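PDB 5N1T: cytochrome C from Thioalkalivibrio paradoxus ARh 1, which binds heme c covalently and, as a small class I-type cytochrome c, probably serves as an electron carrier in the organism's electron transport. Local coordinates for residues P53-L58 and Q97-H102; T66-R71 and D90-I95. All blocks are in the same frame, centred on the assembly; numbering follows the deposited sequence.

Interaction 1 of 2, residues P53-L58 and Q97-H102; sequences PSLSGL and QHIAQH. With HEC (heme c), chain F.
Leu55 and Ile99 carry the apolar part of this contact, Leu55 CD2 lying 3.9 Å from Ile99 CD1 while the two side chains cross at a slant. The chi1 of Ile99, -70°, sets CG1 anti to the carbonyl carbon; beyond it CD1 touches Leu55 CD2 and, 3.8 Å away, heme CMB. Both methyls of Leu55 lie over the porphyrin rim, CD1 the closer at 3.6 Å from the meso carbon CHB. Alongside, the backbone O of Leu58 rests 3.7 Å from Ala100 CB, a van der Waals touch.

No direct hydrogen bond joins the segments. A water bridges them, 2.8 Å from Ser56 O and 2.9 Å from His102 O of the terminal carboxylate; with more acceptors in reach than protons, it need not make both bonds at once.

Heme contacts continue at Pro53, whose CG sits 3.7 Å from propionate carbon CBA; its carbonyl accepts a hydrogen bond from ND1 of the axial ligand His42, a second-shell link to the iron. The 53-58 loop thus lies on the His42 side, between helix 29-42, which Leu55 touches at His42, and helix 60-72, where Leu58 and Ile99 meet Ile63; Tyr39 also packs on Ile99 of helix 89-101.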
ATOM      1  N   PRO B  53      12.143  26.559 -10.139  1.00 52.16           N
ATOM      2  CA  PRO B  53      12.880  27.837 -10.084  1.00 54.71           C
ATOM      3  C   PRO B  53      12.372  28.788  -8.983  1.00 50.47           C
ATOM      4  O   PRO B  53      11.292  28.548  -8.402  1.00 43.87           O
ATOM      5  CB  PRO B  53      12.688  28.425 -11.485  1.00 52.45           C
ATOM      6  CG  PRO B  53      11.491  27.736 -12.036  1.00 48.30           C
ATOM      7  CD  PRO B  53      11.516  26.352 -11.453  1.00 51.27           C
ATOM      8  N   SER B  54      13.198  29.796  -8.685  1.00 49.82           N
ATOM      9  CA  SER B  54      12.938  30.823  -7.652  1.00 55.65           C
ATOM     10  C   SER B  54      11.966  31.878  -8.184  1.00 57.51           C
ATOM     11  O   SER B  54      11.734  31.988  -9.391  1.00 62.30           O
ATOM     12  CB  SER B  54      14.230  31.515  -7.180  1.00 51.18           C
ATOM     13  OG  SER B  54      14.964  30.706  -6.290  1.00 57.47           O
ATOM     14  N   LEU B  55      11.388  32.656  -7.286  1.00 57.88           N
ATOM     15  CA  LEU B  55      10.377  33.599  -7.706  1.00 65.57           C
ATOM     16  C   LEU B  55      10.766  35.032  -7.328  1.00 73.29           C
ATOM     17  O   LEU B  55      10.524  35.977  -8.092  1.00 78.33           O
ATOM     18  CB  LEU B  55       9.031  33.184  -7.107  1.00 59.75           C
ATOM     19  CG  LEU B  55       7.870  33.127  -8.086  1.00 57.84           C
ATOM     20  CD1 LEU B  55       8.172  32.109  -9.178  1.00 52.82           C
ATOM     21  CD2 LEU B  55       6.540  32.846  -7.382  1.00 51.08           C
ATOM     22  N   SER B  56      11.408  35.143  -6.162  1.00 76.19           N
ATOM     23  CA  SER B  56      11.789  36.393  -5.492  1.00 81.10           C
ATOM     24  C   SER B  56      12.477  37.441  -6.386  1.00 82.83           C
ATOM     25  O   SER B  56      12.097  38.633  -6.323  1.00 70.11           O
ATOM     26  CB  SER B  56      12.659  36.081  -4.264  1.00 72.91           C
ATOM     27  OG  SER B  56      13.688  35.160  -4.613  1.00 68.71           O
ATOM     28  N   GLY B  57      13.442  36.998  -7.215  1.00 74.48           N
ATOM     29  CA  GLY B  57      14.200  37.899  -8.110  1.00 70.08           C
ATOM     30  C   GLY B  57      13.541  38.225  -9.445  1.00 67.02           C
ATOM     31  O   GLY B  57      14.193  38.186 -10.477  1.00 65.50           O
ATOM     32  N   LEU B  58      12.247  38.537  -9.407  1.00 71.15           N
ATOM     33  CA  LEU B  58      11.395  38.770 -10.573  1.00 71.35           C
ATOM     34  C   LEU B  58      10.414  39.859 -10.205  1.00 69.11           C
ATOM     35  O   LEU B  58       9.951  39.915  -9.058  1.00 73.87           O
ATOM     36  CB  LEU B  58      10.566  37.516 -10.909  1.00 75.14           C
ATOM     37  CG  LEU B  58      11.054  36.264 -11.652  1.00 79.03           C
ATOM     38  CD1 LEU B  58       9.887  35.332 -11.966  1.00 68.76           C
ATOM     39  CD2 LEU B  58      11.758  36.638 -12.945  1.00 71.18           C
ATOM     40  N   GLN B  97       1.872  41.388  -8.547  1.00 64.76           N
ATOM     41  CA  GLN B  97       2.166  42.502  -7.651  1.00 68.86           C
ATOM     42  C   GLN B  97       2.695  42.022  -6.295  1.00 69.32           C
ATOM     43  O   GLN B  97       3.856  42.269  -5.952  1.00 71.33           O
ATOM     44  CB  GLN B  97       0.899  43.346  -7.451  1.00 73.46           C
ATOM     45  CG  GLN B  97       1.145  44.744  -6.903  1.00 84.34           C
ATOM     46  CD  GLN B  97      -0.044  45.291  -6.129  1.00 89.14           C
ATOM     47  OE1 GLN B  97       0.085  45.680  -4.966  1.00 93.78           O
ATOM     48  NE2 GLN B  97      -1.208  45.321  -6.768  1.00 90.83           N
ATOM     49  N   HIS B  98       1.839  41.314  -5.558  1.00 62.77           N
ATOM     50  CA  HIS B  98       2.136  40.842  -4.213  1.00 59.92           C
ATOM     51  C   HIS B  98       3.466  40.068  -4.054  1.00 57.79           C
ATOM     52  O   HIS B  98       4.194  40.292  -3.076  1.00 57.93           O
ATOM     53  CB  HIS B  98       0.943  40.045  -3.672  1.00 61.74           C
ATOM     54  CG  HIS B  98       1.040  39.726  -2.217  1.00 59.96           C
ATOM     55  ND1 HIS B  98       0.299  40.394  -1.261  1.00 59.45           N
ATOM     56  CD2 HIS B  98       1.787  38.803  -1.552  1.00 57.07           C
ATOM     57  CE1 HIS B  98       0.593  39.895  -0.068  1.00 62.41           C
ATOM     58  NE2 HIS B  98       1.497  38.933  -0.217  1.00 56.97           N
ATOM     59  N   ILE B  99       3.809  39.201  -5.005  1.00 53.37           N
ATOM     60  CA  ILE B  99       5.083  38.471  -4.897  1.00 60.11           C
ATOM     61  C   ILE B  99       6.295  39.402  -5.054  1.00 65.08           C
ATOM     62  O   ILE B  99       7.194  39.376  -4.216  1.00 78.53           O
ATOM     63  CB  ILE B  99       5.134  37.194  -5.776  1.00 58.49           C
ATOM     64  CG1 ILE B  99       4.188  36.139  -5.193  1.00 59.71           C
ATOM     65  CG2 ILE B  99       6.535  36.611  -5.839  1.00 55.13           C
ATOM     66  CD1 ILE B  99       3.671  35.159  -6.224  1.00 58.12           C
ATOM     67  N   ALA B 100       6.285  40.244  -6.090  1.00 71.13           N
ATOM     68  CA  ALA B 100       7.354  41.224  -6.335  1.00 69.27           C
ATOM     69  C   ALA B 100       7.497  42.304  -5.229  1.00 74.91           C
ATOM     70  O   ALA B 100       8.627  42.628  -4.827  1.00 80.47           O
ATOM     71  CB  ALA B 100       7.161  41.867  -7.693  1.00 61.61           C
ATOM     72  N   GLN B 101       6.363  42.839  -4.751  1.00 70.76           N
ATOM     73  CA  GLN B 101       6.311  43.819  -3.656  1.00 69.95           C
ATOM     74  C   GLN B 101       6.963  43.237  -2.387  1.00 76.23           C
ATOM     75  O   GLN B 101       7.748  43.919  -1.729  1.00 77.87           O
ATOM     76  CB  GLN B 101       4.850  44.300  -3.420  1.00 68.88           C
ATOM     77  CG  GLN B 101       4.627  45.415  -2.394  1.00 64.88           C
ATOM     78  N   HIS B 102       6.669  41.963  -2.091  1.00 90.79           N
ATOM     79  CA  HIS B 102       7.107  41.260  -0.859  1.00 83.09           C
ATOM     80  C   HIS B 102       8.489  40.612  -0.985  1.00 83.88           C
ATOM     81  O   HIS B 102       9.027  40.411  -2.087  1.00 79.32           O
ATOM     82  CB  HIS B 102       6.057  40.213  -0.426  1.00 79.47           C
ATOM     83  CG  HIS B 102       4.851  40.799   0.265  1.00 83.32           C
ATOM     84  ND1 HIS B 102       4.060  41.781  -0.302  1.00 81.78           N
ATOM     85  CD2 HIS B 102       4.294  40.525   1.471  1.00 79.97           C
ATOM     86  CE1 HIS B 102       3.085  42.104   0.532  1.00 82.60           C
ATOM     87  NE2 HIS B 102       3.202  41.352   1.615  1.00 87.26           N
ATOM     88  OXT HIS B 102       9.104  40.277   0.032  1.00 79.16           O
TER
HETATM   89 FE   HEC F 901       5.108  28.106 -10.453  1.00 39.37          FE
HETATM   90  CHA HEC F 901       7.459  27.886 -13.012  1.00 49.23           C
HETATM   91  CHB HEC F 901       5.023  31.471 -10.838  1.00 42.66           C
HETATM   92  CHC HEC F 901       2.322  28.263  -8.347  1.00 44.34           C
HETATM   93  CHD HEC F 901       5.508  24.832  -9.768  1.00 43.32           C
HETATM   94  NA  HEC F 901       6.075  29.437 -11.733  1.00 46.07           N
HETATM   95  C1A HEC F 901       7.006  29.227 -12.666  1.00 49.63           C
HETATM   96  C2A HEC F 901       7.525  30.438 -13.364  1.00 50.23           C
HETATM   97  C3A HEC F 901       6.772  31.511 -12.711  1.00 48.94           C
HETATM   98  C4A HEC F 901       5.932  30.766 -11.745  1.00 47.92           C
HETATM   99  CMA HEC F 901       6.786  32.991 -12.930  1.00 55.28           C
HETATM  100  CAA HEC F 901       8.574  30.515 -14.445  1.00 52.26           C
HETATM  101  CBA HEC F 901       9.862  30.667 -13.630  1.00 49.93           C
HETATM  102  CGA HEC F 901      11.130  30.896 -14.441  1.00 55.23           C
HETATM  103  O1A HEC F 901      11.169  30.651 -15.665  1.00 56.28           O
HETATM  104  O2A HEC F 901      12.144  31.326 -13.843  1.00 55.61           O
HETATM  105  NB  HEC F 901       3.864  29.613  -9.723  1.00 43.90           N
HETATM  106  C1B HEC F 901       3.995  30.933  -9.983  1.00 41.10           C
HETATM  107  C2B HEC F 901       3.025  31.840  -9.347  1.00 43.28           C
HETATM  108  C3B HEC F 901       2.179  30.904  -8.616  1.00 46.12           C
HETATM  109  C4B HEC F 901       2.786  29.546  -8.894  1.00 47.04           C
HETATM  110  CMB HEC F 901       2.874  33.332  -9.444  1.00 42.19           C
HETATM  111  CAB HEC F 901       1.023  31.442  -7.853  1.00 46.56           C
HETATM  112  CBB HEC F 901       0.030  30.694  -7.052  1.00 53.98           C
HETATM  113  NC  HEC F 901       4.076  26.767  -9.228  1.00 44.61           N
HETATM  114  C1C HEC F 901       3.012  26.963  -8.415  1.00 44.63           C
HETATM  115  C2C HEC F 901       2.555  25.755  -7.658  1.00 43.34           C
HETATM  116  C3C HEC F 901       3.526  24.735  -8.131  1.00 46.74           C
HETATM  117  C4C HEC F 901       4.400  25.474  -9.058  1.00 42.73           C
HETATM  118  CMC HEC F 901       1.403  25.663  -6.702  1.00 45.72           C
HETATM  119  CAC HEC F 901       3.769  23.295  -7.815  1.00 48.95           C
HETATM  120  CBC HEC F 901       2.928  22.437  -6.950  1.00 61.15           C
HETATM  121  ND  HEC F 901       6.279  26.617 -11.263  1.00 40.75           N
HETATM  122  C1D HEC F 901       6.288  25.337 -10.911  1.00 42.34           C
HETATM  123  C2D HEC F 901       7.207  24.480 -11.695  1.00 44.49           C
HETATM  124  C3D HEC F 901       7.797  25.423 -12.659  1.00 46.95           C
HETATM  125  C4D HEC F 901       7.132  26.677 -12.288  1.00 46.18           C
HETATM  126  CMD HEC F 901       7.509  23.029 -11.543  1.00 42.75           C
HETATM  127  CAD HEC F 901       8.780  25.185 -13.760  1.00 40.84           C
HETATM  128  CBD HEC F 901       7.890  25.218 -14.999  1.00 43.64           C
HETATM  129  CGD HEC F 901       7.157  23.928 -15.308  1.00 47.96           C
HETATM  130  O1D HEC F 901       7.810  22.907 -15.619  1.00 48.97           O
HETATM  131  O2D HEC F 901       5.906  23.934 -15.269  1.00 54.56           O
HETATM  132  O   HOH W   1      10.033  39.626  -4.676  1.00 37.06           O

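Interaction 2 of 2, residues T66-R71 and D90-I95; sequences TMLAFR and DEIASI. With HEC (heme c), chain F.
Ile92 is the residue of helix 89-101 that meets helix 60-72 here: CG1 and CG2 both lie against Met67, CG2 also nears Leu68, and CD1 reaches Arg71. CG1 is 3.8 Å from Met67 CE. CG2 faces Met67 CB at 3.8 Å. Ile92 CD1 meets Arg71 where the aliphatic chain joins the guanidinium, 3.6 Å from CD, nearly as close to NE, and oblique to the plane of the group. With chi1 of -87° Ile92 CG2 lies anti to the backbone N, directed at the Met67-Leu68 turn. No hydrogen bond crosses between the segments; the contact is made by van der Waals packing, apolar except for the arginine.

Met67 passes the contact on to the cofactor. Its chain bends at chi2 (-66°) and chi3, bringing SD within 3.7 Å of heme CMB while CE stays against Ile92. Ile95 approaches the same methyl, CG2 to CMB being 3.4 Å. One turn further along helix 60-72, the Phe70 ring presents its edge to the porphyrin, CE2 lying 3.6 Å from heme C2A with that carbon in the ring plane.

Farther out, Arg71 NE is hydrogen-bonded to Tyr87 O, which anchors the polar end of the side chain that borders Ile92. Met67 and Phe70 also touch Met80, the axial ligand, and Ile95 packs on Leu34 and the covalently attached Cys38 of helix 29-42.

The short axis segments run at 140° to one another with a closest approach of 10.6 Å, a roughly antiparallel pairing. Such packing of helices around one heme, with hydrophobic side chains against the macrocycle, is characteristic of the all-helical class I cytochrome c fold and its heme pocket.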
ATOM      1  N   THR B  66       4.291  35.802 -17.778  1.00 73.43           N
ATOM      2  CA  THR B  66       4.532  34.341 -17.942  1.00 70.56           C
ATOM      3  C   THR B  66       3.459  33.420 -17.357  1.00 63.58           C
ATOM      4  O   THR B  66       3.227  32.336 -17.890  1.00 61.43           O
ATOM      5  CB  THR B  66       5.964  33.886 -17.564  1.00 67.33           C
ATOM      6  OG1 THR B  66       6.313  34.401 -16.280  1.00 68.53           O
ATOM      7  CG2 THR B  66       6.986  34.388 -18.629  1.00 69.11           C
ATOM      8  N   MET B  67       2.783  33.871 -16.298  1.00 57.68           N
ATOM      9  CA  MET B  67       1.542  33.247 -15.846  1.00 58.60           C
ATOM     10  C   MET B  67       0.636  33.074 -17.050  1.00 59.17           C
ATOM     11  O   MET B  67       0.281  31.947 -17.406  1.00 65.33           O
ATOM     12  CB  MET B  67       0.828  34.108 -14.805  1.00 59.28           C
ATOM     13  CG  MET B  67       1.452  34.126 -13.429  1.00 59.57           C
ATOM     14  SD  MET B  67       1.330  32.511 -12.673  1.00 65.40           S
ATOM     15  CE  MET B  67      -0.198  32.707 -11.762  1.00 58.29           C
ATOM     16  N   LEU B  68       0.331  34.197 -17.706  1.00 56.55           N
ATOM     17  CA  LEU B  68      -0.562  34.229 -18.871  1.00 58.40           C
ATOM     18  C   LEU B  68      -0.015  33.385 -20.012  1.00 58.45           C
ATOM     19  O   LEU B  68      -0.813  32.736 -20.717  1.00 59.45           O
ATOM     20  CB  LEU B  68      -0.829  35.664 -19.345  1.00 54.79           C
ATOM     21  CG  LEU B  68      -1.353  36.674 -18.319  1.00 56.88           C
ATOM     22  CD1 LEU B  68      -0.811  38.057 -18.640  1.00 59.14           C
ATOM     23  CD2 LEU B  68      -2.875  36.705 -18.195  1.00 58.41           C
ATOM     24  N   ALA B  69       1.323  33.393 -20.172  1.00 53.29           N
ATOM     25  CA  ALA B  69       2.034  32.580 -21.181  1.00 57.30           C
ATOM     26  C   ALA B  69       1.857  31.068 -20.955  1.00 61.60           C
ATOM     27  O   ALA B  69       1.692  30.292 -21.915  1.00 61.66           O
ATOM     28  CB  ALA B  69       3.517  32.939 -21.223  1.00 55.27           C
ATOM     29  N   PHE B  70       1.896  30.668 -19.678  1.00 59.17           N
ATOM     30  CA  PHE B  70       1.691  29.280 -19.278  1.00 52.43           C
ATOM     31  C   PHE B  70       0.225  28.933 -19.475  1.00 52.30           C
ATOM     32  O   PHE B  70      -0.106  27.871 -20.031  1.00 54.10           O
ATOM     33  CB  PHE B  70       2.062  29.084 -17.813  1.00 46.23           C
ATOM     34  CG  PHE B  70       3.543  28.913 -17.548  1.00 43.66           C
ATOM     35  CD1 PHE B  70       4.322  28.040 -18.301  1.00 44.01           C
ATOM     36  CD2 PHE B  70       4.149  29.596 -16.485  1.00 39.40           C
ATOM     37  CE1 PHE B  70       5.676  27.864 -18.012  1.00 46.33           C
ATOM     38  CE2 PHE B  70       5.493  29.428 -16.190  1.00 41.25           C
ATOM     39  CZ  PHE B  70       6.268  28.563 -16.952  1.00 45.12           C
ATOM     40  N   ARG B  71      -0.633  29.860 -19.053  1.00 44.19           N
ATOM     41  CA  ARG B  71      -2.062  29.723 -19.145  1.00 48.01           C
ATOM     42  C   ARG B  71      -2.578  29.362 -20.558  1.00 47.56           C
ATOM     43  O   ARG B  71      -3.323  28.406 -20.734  1.00 49.55           O
ATOM     44  CB  ARG B  71      -2.663  31.019 -18.658  1.00 54.61           C
ATOM     45  CG  ARG B  71      -4.027  30.946 -18.022  1.00 53.86           C
ATOM     46  CD  ARG B  71      -4.312  32.331 -17.474  1.00 56.13           C
ATOM     47  NE  ARG B  71      -5.695  32.490 -17.032  1.00 65.80           N
ATOM     48  CZ  ARG B  71      -6.679  32.993 -17.776  1.00 66.26           C
ATOM     49  NH1 ARG B  71      -6.450  33.393 -19.019  1.00 66.96           N
ATOM     50  NH2 ARG B  71      -7.899  33.106 -17.266  1.00 68.59           N
ATOM     51  N   ASP B  90      -7.349  39.203 -13.668  1.00 67.20           N
ATOM     52  CA  ASP B  90      -7.304  40.082 -12.488  1.00 67.31           C
ATOM     53  C   ASP B  90      -6.497  39.523 -11.331  1.00 69.05           C
ATOM     54  O   ASP B  90      -5.671  40.232 -10.737  1.00 63.25           O
ATOM     55  CB  ASP B  90      -8.715  40.391 -11.996  1.00 72.85           C
ATOM     56  CG  ASP B  90      -9.260  41.639 -12.603  1.00 77.19           C
ATOM     57  OD1 ASP B  90      -8.854  41.935 -13.749  1.00 71.61           O
ATOM     58  OD2 ASP B  90     -10.069  42.322 -11.930  1.00 85.28           O
ATOM     59  N   GLU B  91      -6.752  38.247 -11.020  1.00 71.75           N
ATOM     60  CA  GLU B  91      -6.081  37.557  -9.926  1.00 63.76           C
ATOM     61  C   GLU B  91      -4.589  37.410 -10.214  1.00 62.40           C
ATOM     62  O   GLU B  91      -3.778  37.654  -9.316  1.00 58.81           O
ATOM     63  CB  GLU B  91      -6.737  36.211  -9.658  1.00 65.39           C
ATOM     64  CG  GLU B  91      -8.121  36.316  -9.022  1.00 63.09           C
ATOM     65  CD  GLU B  91      -8.924  35.031  -9.153  1.00 62.90           C
ATOM     66  OE1 GLU B  91      -8.623  34.182 -10.044  1.00 61.18           O
ATOM     67  OE2 GLU B  91      -9.860  34.872  -8.344  1.00 62.49           O
ATOM     68  N   ILE B  92      -4.249  37.053 -11.463  1.00 53.11           N
ATOM     69  CA  ILE B  92      -2.864  37.006 -11.941  1.00 53.40           C
ATOM     70  C   ILE B  92      -2.084  38.322 -11.716  1.00 54.95           C
ATOM     71  O   ILE B  92      -0.900  38.295 -11.334  1.00 56.17           O
ATOM     72  CB  ILE B  92      -2.808  36.504 -13.396  1.00 52.16           C
ATOM     73  CG1 ILE B  92      -2.740  34.975 -13.397  1.00 56.53           C
ATOM     74  CG2 ILE B  92      -1.573  36.995 -14.110  1.00 48.48           C
ATOM     75  CD1 ILE B  92      -3.499  34.290 -14.517  1.00 58.76           C
ATOM     76  N   ALA B  93      -2.756  39.459 -11.910  1.00 54.21           N
ATOM     77  CA  ALA B  93      -2.172  40.775 -11.625  1.00 52.89           C
ATOM     78  C   ALA B  93      -1.946  40.954 -10.123  1.00 54.72           C
ATOM     79  O   ALA B  93      -0.844  41.348  -9.726  1.00 64.89           O
ATOM     80  CB  ALA B  93      -3.028  41.906 -12.195  1.00 52.42           C
ATOM     81  N   SER B  94      -2.946  40.640  -9.293  1.00 49.71           N
ATOM     82  CA  SER B  94      -2.783  40.687  -7.828  1.00 51.85           C
ATOM     83  C   SER B  94      -1.604  39.822  -7.363  1.00 54.56           C
ATOM     84  O   SER B  94      -0.762  40.272  -6.590  1.00 64.53           O
ATOM     85  CB  SER B  94      -4.049  40.239  -7.101  1.00 56.11           C
ATOM     86  OG  SER B  94      -4.938  41.298  -6.835  1.00 60.48           O
ATOM     87  N   ILE B  95      -1.546  38.589  -7.854  1.00 51.49           N
ATOM     88  CA  ILE B  95      -0.505  37.624  -7.482  1.00 50.92           C
ATOM     89  C   ILE B  95       0.857  38.189  -7.872  1.00 52.30           C
ATOM     90  O   ILE B  95       1.812  38.178  -7.068  1.00 49.67           O
ATOM     91  CB  ILE B  95      -0.757  36.249  -8.162  1.00 46.94           C
ATOM     92  CG1 ILE B  95      -1.915  35.543  -7.500  1.00 39.95           C
ATOM     93  CG2 ILE B  95       0.457  35.323  -8.117  1.00 47.25           C
ATOM     94  CD1 ILE B  95      -2.674  34.679  -8.479  1.00 39.97           C
TER
HETATM   95 FE   HEC F 901       5.108  28.106 -10.453  1.00 39.37          FE
HETATM   96  CHA HEC F 901       7.459  27.886 -13.012  1.00 49.23           C
HETATM   97  CHB HEC F 901       5.023  31.471 -10.838  1.00 42.66           C
HETATM   98  CHC HEC F 901       2.322  28.263  -8.347  1.00 44.34           C
HETATM   99  CHD HEC F 901       5.508  24.832  -9.768  1.00 43.32           C
HETATM  100  NA  HEC F 901       6.075  29.437 -11.733  1.00 46.07           N
HETATM  101  C1A HEC F 901       7.006  29.227 -12.666  1.00 49.63           C
HETATM  102  C2A HEC F 901       7.525  30.438 -13.364  1.00 50.23           C
HETATM  103  C3A HEC F 901       6.772  31.511 -12.711  1.00 48.94           C
HETATM  104  C4A HEC F 901       5.932  30.766 -11.745  1.00 47.92           C
HETATM  105  CMA HEC F 901       6.786  32.991 -12.930  1.00 55.28           C
HETATM  106  CAA HEC F 901       8.574  30.515 -14.445  1.00 52.26           C
HETATM  107  CBA HEC F 901       9.862  30.667 -13.630  1.00 49.93           C
HETATM  108  CGA HEC F 901      11.130  30.896 -14.441  1.00 55.23           C
HETATM  109  O1A HEC F 901      11.169  30.651 -15.665  1.00 56.28           O
HETATM  110  O2A HEC F 901      12.144  31.326 -13.843  1.00 55.61           O
HETATM  111  NB  HEC F 901       3.864  29.613  -9.723  1.00 43.90           N
HETATM  112  C1B HEC F 901       3.995  30.933  -9.983  1.00 41.10           C
HETATM  113  C2B HEC F 901       3.025  31.840  -9.347  1.00 43.28           C
HETATM  114  C3B HEC F 901       2.179  30.904  -8.616  1.00 46.12           C
HETATM  115  C4B HEC F 901       2.786  29.546  -8.894  1.00 47.04           C
HETATM  116  CMB HEC F 901       2.874  33.332  -9.444  1.00 42.19           C
HETATM  117  CAB HEC F 901       1.023  31.442  -7.853  1.00 46.56           C
HETATM  118  CBB HEC F 901       0.030  30.694  -7.052  1.00 53.98           C
HETATM  119  NC  HEC F 901       4.076  26.767  -9.228  1.00 44.61           N
HETATM  120  C1C HEC F 901       3.012  26.963  -8.415  1.00 44.63           C
HETATM  121  C2C HEC F 901       2.555  25.755  -7.658  1.00 43.34           C
HETATM  122  C3C HEC F 901       3.526  24.735  -8.131  1.00 46.74           C
HETATM  123  C4C HEC F 901       4.400  25.474  -9.058  1.00 42.73           C
HETATM  124  CMC HEC F 901       1.403  25.663  -6.702  1.00 45.72           C
HETATM  125  CAC HEC F 901       3.769  23.295  -7.815  1.00 48.95           C
HETATM  126  CBC HEC F 901       2.928  22.437  -6.950  1.00 61.15           C
HETATM  127  ND  HEC F 901       6.279  26.617 -11.263  1.00 40.75           N
HETATM  128  C1D HEC F 901       6.288  25.337 -10.911  1.00 42.34           C
HETATM  129  C2D HEC F 901       7.207  24.480 -11.695  1.00 44.49           C
HETATM  130  C3D HEC F 901       7.797  25.423 -12.659  1.00 46.95           C
HETATM  131  C4D HEC F 901       7.132  26.677 -12.288  1.00 46.18           C
HETATM  132  CMD HEC F 901       7.509  23.029 -11.543  1.00 42.75           C
HETATM  133  CAD HEC F 901       8.780  25.185 -13.760  1.00 40.84           C
HETATM  134  CBD HEC F 901       7.890  25.218 -14.999  1.00 43.64           C
HETATM  135  CGD HEC F 901       7.157  23.928 -15.308  1.00 47.96           C
HETATM  136  O1D HEC F 901       7.810  22.907 -15.619  1.00 48.97           O
HETATM  137  O2D HEC F 901       5.906  23.934 -15.269  1.00 54.56           O

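How the interactions relate
Interactions 1 and 2 both draw on helix 89-101, interaction 2 through 90-95 and interaction 1 through 97-101, and have centres about 13 Å apart. Along the chain, both segments of interaction 2 fall between residue 58 and residue 97, the inner limits of interaction 1. Their common ground is the heme: Ile95 and Ile99, four residues apart and so one helical turn, both approach the CMB methyl. One residue of each contact approaches an axial ligand, from opposite faces of the porphyrin. The side chain of Leu55 in interaction 1 comes within about 3 Å of that of His42, and the side chain of Met67 in interaction 2 within about 4 Å of that of Met80, nearest atoms in both cases.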